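Local atomic coordinates of catalytic domain of the nuclear inclusion protein A (nia) (Tobacco etch virus, PDB entry 1LVM), a protein that acts as a chymotrypsin-type cysteine protease, probably cutting the viral polyprotein at sequence-specific sites. Residues A[28-33]-A[37-42]; A[62-67]-A[71-76]; A[87-92]-A[174-179]. The protein carries 1 engineered substitution. All coordinates share one frame; numbering follows the deposited sequence.

Contacts 1 and 2 are neighbouring beta hairpins of one antiparallel sheet. Strands 26-33 and 62-67 join them by backbone hydrogen bonds, H28 O to Q66 N and T30 O to L64 N among them. Both are partly buried. Contact 1 has polar residues on both faces, H28, Y41 and the hydroxyls on one, two leucines beside N31 and T38 on the other; contact 2 has one hydrophobic and one mixed face and is more peripheral, strand 70-74 lying at the sheet's edge. Contact 3 is fully buried, near the centre of the chain, without backbone pairing across it: 87-92, from that same sheet's domain, meets the second barrel at 174-179 through one hydrogen bond and a small apolar patch.

Contact 1: A[28-33]-A[37-42]; sequences HLTNES and TTSLYG
H28 lays one corner of its imidazole over the face of the Y41 ring, with H28 CD2 3.3 Å from Y41 CZ and displaced toward the rim. The two planes are inclined at 58°, an oblique aromatic contact. With CG anti to its backbone N (chi1 -167°), the imidazole swings across the facing strand; CE1 then rests on S39 CB at 3.6 Å.

Next along this face, T30 and S39, a non-hydrogen-bonded pair, are linked through their side chains, T30 OG1 and S39 OG lying 2.7 Å apart in a hydrogen bond. Each hydroxyl stands beside its own backbone N, the rotamer that brings the two oxygens together. The other branch of T30, CG2, packs against T37 OG1 at 3.2 Å. A water links T37 OG1 to E32 OE2, bridging the last pair on this face at its solvent side.

The opposite face carries L29, N31, T38 and L40. L29 CB touches L40 CD2 at 4.1 Å, while L29 CD1 reaches beyond it to the backbone of G42. The amide of N31 is used outside the hairpin: ND2 bonds the carbonyl oxygens of L55 and R58, which ties the strand to the loop between strands 48-51 and 62-67. Between the faces run four backbone bonds, among them L29 N to L40 O at 2.7 Å, almost collinear with the carbonyl, and N31 N to T38 O at 2.8 Å.

L40 also touches H54 and C159, and the backbone of Y41 bonds to C159, so one end of this antiparallel beta hairpin borders what are probably the catalytic residues. Such a two-stranded unit is a building block of the N-terminal barrel in the chymotrypsin fold.

Contact 2: A[62-67]-A[71-76]; sequences TLLVQS and VFKVKN
K73 runs along the outer face of the hairpin toward T62 on the partner strand. Its CB lies 4.0 Å from L64 CD1, and its CG approaches the carbonyl oxygen of L63. CD carries the extended chain onward, and CE settles 3.9 Å from both CB and OG1 of T62. A bend at the last torsion (chi4 85°) then turns the ammonium so that K73 NZ remains 3.9 Å from T62 OG1, a proximity too long to count as a hydrogen bond.

On the same face, L64 CD1 crosses to V71 CG1 at 3.6 Å, and the other branch of V71, CG2, touches the Q66 amide, nearest at NE2. The reverse face is more hydrophobic: L63 CB meets V74 CB at 3.9 Å. F72 presents its ring edge to V65 O and to S67 OG, whose hydroxyl is bonded to H69 N in the turn.

Two hydrogen-bonded pairs fix the register, with V65 N to F72 O at 2.7 Å and V74 N to L63 O at 2.8 Å, the latter nearly straight at 178°.

Strand 26-33 flanks the hairpin through backbone bonds to 62-67, and F99 meets F72 edge-to-face. Beyond strand 70-74, an edge strand of the chain's own sheet, F72 and K73 pair in parallel with the bound peptide.

Contact 3: A[87-92]-A[174-179]; sequences GRDMII and IHSASN
The S176 hydroxyl donates a hydrogen bond to D89, S176 OG lying 2.8 Å from D89 OD2. The hydroxyl arrives on the anti side of the carboxylate, 19° out of its plane, and S176 CB follows to 3.4 Å from the same oxygen. D89 reaches across because its CG is anti to the backbone N (chi1 178°), extending the carboxylate toward strand 171-179. Beside this polar link lies a small apolar patch. M90 bends at its thioether so that CE packs 4.1 Å from I174 CG1, while I174 CD1 sits 3.9 Å from D89 O.

Further bonds hold each partner. S176 OG also engages T188 OG1, its strongest polar partner, on the adjacent strand 185-189. D89 OD2 accepts a second bond, from N52 ND2, and N52 ND2 also bonds H175 O, so the asparagine clamps both segments. D89 OD1 receives the backbone N-H of H54. In a chymotrypsin-type cysteine protease this setting, in the cleft between the two barrels, is consistent with D89 being the acid of a His-Asp-Cys catalytic triad; S176 and N52 would then be second-shell partners orienting the carboxylate.

Both D89 and S176 lie at irregular points of the backbone. D89 is the centre of an inverse gamma turn, with a weak bond from M90 N to R88 O, and R88 O is also held by K53 NZ. S176 and A177 together face Y186 in a classic beta bulge. Around the apolar patch, M90 packs on I50 and on F194 of helix 194-199. Farther along 174-179, A177, S178 and N179 form an antiparallel pairing with the bound peptide, and H175 NE2 hydrogen-bonds one of its polar side chains; an aromatic side chain of the same peptide packs on D89.

Contact 1: A[28-33]-A[37-42]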
loop_
_atom_site.group_PDB
_atom_site.type_symbol
_atom_site.label_atom_id
_atom_site.label_comp_id
_atom_site.label_asym_id
_atom_site.label_seq_id
_atom_site.Cartn_x
_atom_site.Cartn_y
_atom_site.Cartn_z
ATOM N N HIS A 28 8.639 -3.476 -4.505
ATOM C CA HIS A 28 9.374 -2.732 -3.482
ATOM C C HIS A 28 9.890 -1.466 -4.173
ATOM O O HIS A 28 10.525 -1.549 -5.223
ATOM C CB HIS A 28 10.555 -3.480 -2.928
ATOM C CG HIS A 28 11.090 -2.827 -1.691
ATOM N ND1 HIS A 28 12.385 -2.364 -1.584
ATOM C CD2 HIS A 28 10.483 -2.525 -0.510
ATOM C CE1 HIS A 28 12.558 -1.816 -0.390
ATOM N NE2 HIS A 28 11.420 -1.898 0.281
ATOM N N LEU A 29 9.650 -0.307 -3.542
ATOM C CA LEU A 29 9.977 0.998 -4.124
ATOM C C LEU A 29 10.988 1.769 -3.289
ATOM O O LEU A 29 10.823 1.883 -2.068
ATOM C CB LEU A 29 8.666 1.835 -4.178
ATOM C CG LEU A 29 7.434 1.126 -4.814
ATOM C CD1 LEU A 29 6.206 2.016 -4.821
ATOM C CD2 LEU A 29 7.702 0.768 -6.262
ATOM N N THR A 30 12.014 2.295 -3.945
ATOM C CA THR A 30 12.962 3.107 -3.273
ATOM C C THR A 30 13.121 4.440 -3.961
ATOM O O THR A 30 13.566 4.507 -5.081
ATOM C CB THR A 30 14.344 2.372 -3.154
ATOM O OG1 THR A 30 14.153 1.142 -2.429
ATOM C CG2 THR A 30 15.362 3.269 -2.451
ATOM N N ASN A 31 12.729 5.517 -3.269
ATOM C CA ASN A 31 12.858 6.859 -3.881
ATOM C C ASN A 31 14.119 7.481 -3.282
ATOM O O ASN A 31 14.158 7.819 -2.106
ATOM C CB ASN A 31 11.608 7.695 -3.533
ATOM C CG ASN A 31 11.690 9.160 -4.023
ATOM O OD1 ASN A 31 12.676 9.569 -4.610
ATOM N ND2 ASN A 31 10.602 9.917 -3.834
ATOM N N GLU A 32 15.152 7.640 -4.102
ATOM C CA GLU A 32 16.382 8.193 -3.596
ATOM C C GLU A 32 16.537 9.629 -4.148
ATOM O O GLU A 32 16.625 9.847 -5.371
ATOM C CB GLU A 32 17.538 7.271 -4.032
ATOM C CG GLU A 32 18.872 7.659 -3.518
ATOM C CD GLU A 32 19.940 6.677 -3.969
ATOM O OE1 GLU A 32 20.345 6.743 -5.152
ATOM O OE2 GLU A 32 20.367 5.835 -3.154
ATOM N N SER A 33 16.563 10.596 -3.242
ATOM C CA SER A 33 16.620 11.970 -3.713
ATOM C C SER A 33 17.193 12.886 -2.638
ATOM O O SER A 33 16.836 12.738 -1.470
ATOM C CB SER A 33 15.182 12.420 -4.038
ATOM O OG SER A 33 15.121 13.716 -4.534
ATOM N N THR A 37 16.741 8.578 1.272
ATOM C CA THR A 37 16.246 7.414 0.569
ATOM C C THR A 37 15.046 6.900 1.337
ATOM O O THR A 37 15.136 6.690 2.536
ATOM C CB THR A 37 17.336 6.323 0.370
ATOM O OG1 THR A 37 16.717 5.209 -0.287
ATOM C CG2 THR A 37 17.952 5.862 1.699
ATOM N N THR A 38 13.911 6.729 0.651
ATOM C CA THR A 38 12.682 6.249 1.284
ATOM C C THR A 38 12.258 4.970 0.600
ATOM O O THR A 38 12.093 4.969 -0.613
ATOM C CB THR A 38 11.570 7.279 1.097
ATOM O OG1 THR A 38 11.949 8.490 1.758
ATOM C CG2 THR A 38 10.251 6.790 1.650
ATOM N N SER A 39 12.081 3.889 1.362
ATOM C CA SER A 39 11.668 2.629 0.757
ATOM C C SER A 39 10.368 2.163 1.392
ATOM O O SER A 39 10.140 2.335 2.578
ATOM C CB SER A 39 12.724 1.552 0.987
ATOM O OG SER A 39 13.885 1.772 0.214
ATOM N N LEU A 40 9.516 1.559 0.587
ATOM C CA LEU A 40 8.249 1.035 1.042
ATOM C C LEU A 40 7.668 0.243 -0.142
ATOM O O LEU A 40 8.331 0.065 -1.197
ATOM C CB LEU A 40 7.301 2.187 1.569
ATOM C CG LEU A 40 6.476 3.194 0.706
ATOM C CD1 LEU A 40 6.618 4.571 1.282
ATOM C CD2 LEU A 40 6.732 3.138 -0.773
ATOM N N TYR A 41 6.463 -0.265 0.031
ATOM C CA TYR A 41 5.890 -1.090 -1.031
ATOM C C TYR A 41 4.740 -0.490 -1.825
ATOM O O TYR A 41 4.156 0.508 -1.448
ATOM C CB TYR A 41 5.387 -2.400 -0.405
ATOM C CG TYR A 41 6.529 -3.189 0.182
ATOM C CD1 TYR A 41 7.007 -2.934 1.461
ATOM C CD2 TYR A 41 7.123 -4.196 -0.559
ATOM C CE1 TYR A 41 8.095 -3.697 2.007
ATOM C CE2 TYR A 41 8.172 -4.952 -0.058
ATOM C CZ TYR A 41 8.658 -4.723 1.205
ATOM O OH TYR A 41 9.624 -5.606 1.676
ATOM N N GLY A 42 4.469 -1.098 -2.969
ATOM C CA GLY A 42 3.328 -0.679 -3.796
ATOM C C GLY A 42 2.647 -1.905 -4.370
ATOM O O GLY A 42 3.183 -3.011 -4.260
HETATM O O HOH W 1 13.551 10.200 -0.638
HETATM O O HOH W 2 18.884 4.185 -1.871
#

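Contact 2: A[62-67]-A[71-76]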
loop_
_atom_site.group_PDB
_atom_site.type_symbol
_atom_site.label_atom_id
_atom_site.label_comp_id
_atom_site.label_asym_id
_atom_site.label_seq_id
_atom_site.Cartn_x
_atom_site.Cartn_y
_atom_site.Cartn_z
ATOM N N THR A 62 15.650 9.403 -8.210
ATOM C CA THR A 62 15.395 8.171 -8.930
ATOM C C THR A 62 14.424 7.249 -8.195
ATOM O O THR A 62 14.269 7.335 -7.000
ATOM C CB THR A 62 16.705 7.360 -9.146
ATOM O OG1 THR A 62 17.237 6.921 -7.864
ATOM C CG2 THR A 62 17.760 8.245 -9.851
ATOM N N LEU A 63 13.762 6.370 -8.936
ATOM C CA LEU A 63 12.876 5.404 -8.262
ATOM C C LEU A 63 13.279 3.999 -8.648
ATOM O O LEU A 63 13.206 3.642 -9.844
ATOM C CB LEU A 63 11.397 5.595 -8.654
ATOM C CG LEU A 63 10.429 4.656 -7.904
ATOM C CD1 LEU A 63 10.402 5.063 -6.370
ATOM C CD2 LEU A 63 9.011 4.766 -8.471
ATOM N N LEU A 64 13.702 3.196 -7.664
ATOM C CA LEU A 64 14.066 1.790 -7.986
ATOM C C LEU A 64 12.811 0.972 -7.725
ATOM O O LEU A 64 12.224 1.072 -6.649
ATOM C CB LEU A 64 15.164 1.307 -7.073
ATOM C CG LEU A 64 15.865 -0.014 -7.425
ATOM C CD1 LEU A 64 16.535 0.083 -8.811
ATOM C CD2 LEU A 64 16.929 -0.274 -6.376
ATOM N N VAL A 65 12.417 0.137 -8.685
ATOM C CA VAL A 65 11.189 -0.660 -8.521
ATOM C C VAL A 65 11.509 -2.141 -8.664
ATOM O O VAL A 65 11.885 -2.593 -9.742
ATOM C CB VAL A 65 10.192 -0.350 -9.597
ATOM C CG1 VAL A 65 8.927 -1.209 -9.387
ATOM C CG2 VAL A 65 9.827 1.145 -9.571
ATOM N N GLN A 66 11.418 -2.858 -7.559
ATOM C CA GLN A 66 11.685 -4.297 -7.554
ATOM C C GLN A 66 10.350 -5.063 -7.657
ATOM O O GLN A 66 9.460 -4.838 -6.849
ATOM C CB GLN A 66 12.447 -4.678 -6.290
ATOM C CG GLN A 66 12.619 -6.195 -6.282
ATOM C CD GLN A 66 13.842 -6.657 -5.557
ATOM O OE1 GLN A 66 14.241 -6.051 -4.549
ATOM N NE2 GLN A 66 14.459 -7.756 -6.067
ATOM N N SER A 67 10.196 -5.936 -8.671
ATOM C CA SER A 67 8.930 -6.656 -8.845
ATOM C C SER A 67 9.235 -8.115 -9.255
ATOM O O SER A 67 10.388 -8.531 -9.290
ATOM C CB SER A 67 8.100 -6.040 -9.955
ATOM O OG SER A 67 8.724 -6.231 -11.229
ATOM N N VAL A 71 14.133 -5.914 -11.557
ATOM C CA VAL A 71 14.386 -4.606 -10.978
ATOM C C VAL A 71 14.501 -3.541 -12.080
ATOM O O VAL A 71 15.242 -3.720 -13.015
ATOM C CB VAL A 71 15.656 -4.680 -10.135
ATOM C CG1 VAL A 71 15.841 -3.397 -9.395
ATOM C CG2 VAL A 71 15.577 -5.861 -9.155
ATOM N N PHE A 72 13.748 -2.442 -11.960
ATOM C CA PHE A 72 13.747 -1.398 -12.963
ATOM C C PHE A 72 14.012 -0.100 -12.275
ATOM O O PHE A 72 13.601 0.093 -11.126
ATOM C CB PHE A 72 12.410 -1.343 -13.659
ATOM C CG PHE A 72 12.015 -2.651 -14.270
ATOM C CD1 PHE A 72 11.432 -3.660 -13.487
ATOM C CD2 PHE A 72 12.280 -2.916 -15.624
ATOM C CE1 PHE A 72 11.118 -4.907 -14.041
ATOM C CE2 PHE A 72 11.963 -4.201 -16.190
ATOM C CZ PHE A 72 11.388 -5.167 -15.390
ATOM N N LYS A 73 14.702 0.781 -12.961
ATOM C CA LYS A 73 15.004 2.068 -12.370
ATOM C C LYS A 73 14.528 3.217 -13.213
ATOM O O LYS A 73 14.784 3.280 -14.418
ATOM C CB LYS A 73 16.511 2.198 -12.176
ATOM C CG LYS A 73 16.912 3.432 -11.389
ATOM C CD LYS A 73 18.456 3.476 -11.319
ATOM C CE LYS A 73 18.969 4.377 -10.195
ATOM N NZ LYS A 73 19.023 3.662 -8.884
ATOM N N VAL A 74 13.790 4.110 -12.575
ATOM C CA VAL A 74 13.297 5.319 -13.213
ATOM C C VAL A 74 14.393 6.352 -12.986
ATOM O O VAL A 74 14.696 6.699 -11.845
ATOM C CB VAL A 74 12.000 5.828 -12.506
ATOM C CG1 VAL A 74 11.529 7.186 -13.103
ATOM C CG2 VAL A 74 10.922 4.794 -12.633
ATOM N N LYS A 75 14.933 6.908 -14.070
ATOM C CA LYS A 75 16.039 7.830 -13.927
ATOM C C LYS A 75 15.716 9.176 -13.341
ATOM O O LYS A 75 16.543 9.791 -12.666
ATOM C CB LYS A 75 16.716 8.010 -15.302
ATOM C CG LYS A 75 17.302 6.680 -15.825
ATOM C CD LYS A 75 18.139 6.847 -17.096
ATOM C CE LYS A 75 17.327 7.385 -18.276
ATOM N NZ LYS A 75 18.115 7.404 -19.555
ATOM N N ASN A 76 14.526 9.633 -13.617
ATOM C CA ASN A 76 14.108 10.932 -13.111
ATOM C C ASN A 76 12.645 10.839 -12.661
ATOM O O ASN A 76 11.720 10.772 -13.453
ATOM C CB ASN A 76 14.303 11.974 -14.244
ATOM C CG ASN A 76 13.980 13.373 -13.801
ATOM O OD1 ASN A 76 13.332 13.569 -12.799
ATOM N ND2 ASN A 76 14.421 14.369 -14.572
#

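Contact 3: A[87-92]-A[174-179]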
loop_
_atom_site.group_PDB
_atom_site.type_symbol
_atom_site.label_atom_id
_atom_site.label_comp_id
_atom_site.label_asym_id
_atom_site.label_seq_id
_atom_site.Cartn_x
_atom_site.Cartn_y
_atom_site.Cartn_z
ATOM N N GLY A 87 -6.893 13.804 0.258
ATOM C CA GLY A 87 -7.013 13.618 1.691
ATOM C C GLY A 87 -6.556 12.315 2.304
ATOM O O GLY A 87 -6.743 12.161 3.500
ATOM N N ARG A 88 -5.951 11.418 1.519
ATOM C CA ARG A 88 -5.491 10.054 1.982
ATOM C C ARG A 88 -3.997 9.903 1.661
ATOM O O ARG A 88 -3.481 10.527 0.733
ATOM C CB ARG A 88 -6.186 8.900 1.186
ATOM C CG ARG A 88 -7.647 8.626 1.625
ATOM C CD ARG A 88 -8.378 7.561 0.819
ATOM N NE ARG A 88 -9.415 6.850 1.641
ATOM C CZ ARG A 88 -10.641 7.306 1.801
ATOM N NH1 ARG A 88 -10.967 8.435 1.214
ATOM N NH2 ARG A 88 -11.551 6.638 2.517
ATOM N N ASP A 89 -3.319 9.042 2.408
ATOM C CA ASP A 89 -1.916 8.735 2.112
ATOM C C ASP A 89 -1.918 7.677 1.007
ATOM O O ASP A 89 -1.410 6.528 1.201
ATOM C CB ASP A 89 -1.240 8.172 3.367
ATOM C CG ASP A 89 0.222 7.769 3.143
ATOM O OD1 ASP A 89 0.915 8.399 2.291
ATOM O OD2 ASP A 89 0.654 6.787 3.836
ATOM N N MET A 90 -2.390 8.046 -0.163
ATOM C CA MET A 90 -2.428 7.093 -1.279
ATOM C C MET A 90 -2.224 7.786 -2.600
ATOM O O MET A 90 -2.746 8.896 -2.827
ATOM C CB MET A 90 -3.802 6.324 -1.315
ATOM C CG MET A 90 -3.782 5.101 -2.298
ATOM S SD MET A 90 -5.367 4.252 -2.377
ATOM C CE MET A 90 -5.112 3.214 -0.930
ATOM N N ILE A 91 -1.471 7.165 -3.494
ATOM C CA ILE A 91 -1.252 7.840 -4.783
ATOM C C ILE A 91 -1.126 6.742 -5.823
ATOM O O ILE A 91 -0.805 5.604 -5.483
ATOM C CB ILE A 91 0.115 8.657 -4.690
ATOM C CG1 ILE A 91 0.326 9.610 -5.917
ATOM C CG2 ILE A 91 1.338 7.700 -4.553
ATOM C CD1 ILE A 91 1.551 10.514 -5.704
ATOM N N ILE A 92 -1.425 7.056 -7.076
ATOM C CA ILE A 92 -1.210 5.993 -8.103
ATOM C C ILE A 92 -0.165 6.502 -9.061
ATOM O O ILE A 92 -0.259 7.631 -9.527
ATOM C CB ILE A 92 -2.471 5.679 -8.916
ATOM C CG1 ILE A 92 -3.627 5.369 -7.978
ATOM C CG2 ILE A 92 -2.179 4.503 -9.911
ATOM C CD1 ILE A 92 -5.016 5.292 -8.701
ATOM N N ILE A 174 -3.948 0.067 2.514
ATOM C CA ILE A 174 -2.522 -0.170 2.542
ATOM C C ILE A 174 -1.922 0.315 3.840
ATOM O O ILE A 174 -2.320 1.328 4.354
ATOM C CB ILE A 174 -1.775 0.548 1.334
ATOM C CG1 ILE A 174 -1.976 2.088 1.407
ATOM C CG2 ILE A 174 -2.364 0.018 -0.030
ATOM C CD1 ILE A 174 -1.160 2.750 0.197
ATOM N N HIS A 175 -0.933 -0.397 4.352
ATOM C CA HIS A 175 -0.376 0.014 5.646
ATOM C C HIS A 175 0.262 1.416 5.538
ATOM O O HIS A 175 0.981 1.694 4.584
ATOM C CB HIS A 175 0.682 -0.965 6.108
ATOM C CG HIS A 175 1.287 -0.577 7.430
ATOM N ND1 HIS A 175 0.516 -0.413 8.559
ATOM C CD2 HIS A 175 2.545 -0.219 7.769
ATOM C CE1 HIS A 175 1.277 0.047 9.534
ATOM N NE2 HIS A 175 2.509 0.175 9.082
ATOM N N SER A 176 0.051 2.273 6.539
ATOM C CA SER A 176 0.647 3.627 6.492
ATOM C C SER A 176 1.419 4.065 7.708
ATOM O O SER A 176 2.553 4.590 7.623
ATOM C CB SER A 176 -0.436 4.722 6.298
ATOM O OG SER A 176 -0.901 4.792 4.978
ATOM N N ALA A 177 0.864 3.797 8.885
ATOM C CA ALA A 177 1.539 4.444 10.030
ATOM C C ALA A 177 1.281 3.790 11.376
ATOM O O ALA A 177 0.476 2.891 11.484
ATOM C CB ALA A 177 1.021 5.939 10.086
ATOM N N SER A 178 1.993 4.272 12.390
ATOM C CA SER A 178 1.801 3.790 13.735
ATOM C C SER A 178 1.889 4.974 14.707
ATOM O O SER A 178 2.343 6.072 14.304
ATOM C CB SER A 178 2.877 2.752 14.059
ATOM O OG SER A 178 2.620 2.204 15.335
ATOM N N ASN A 179 1.427 4.770 15.953
ATOM C CA ASN A 179 1.595 5.809 16.997
ATOM C C ASN A 179 3.048 5.687 17.454
ATOM O O ASN A 179 3.751 4.738 17.086
ATOM C CB ASN A 179 0.652 5.647 18.182
ATOM C CG ASN A 179 0.704 4.260 18.836
ATOM O OD1 ASN A 179 1.531 3.401 18.513
ATOM N ND2 ASN A 179 -0.183 4.060 19.798
#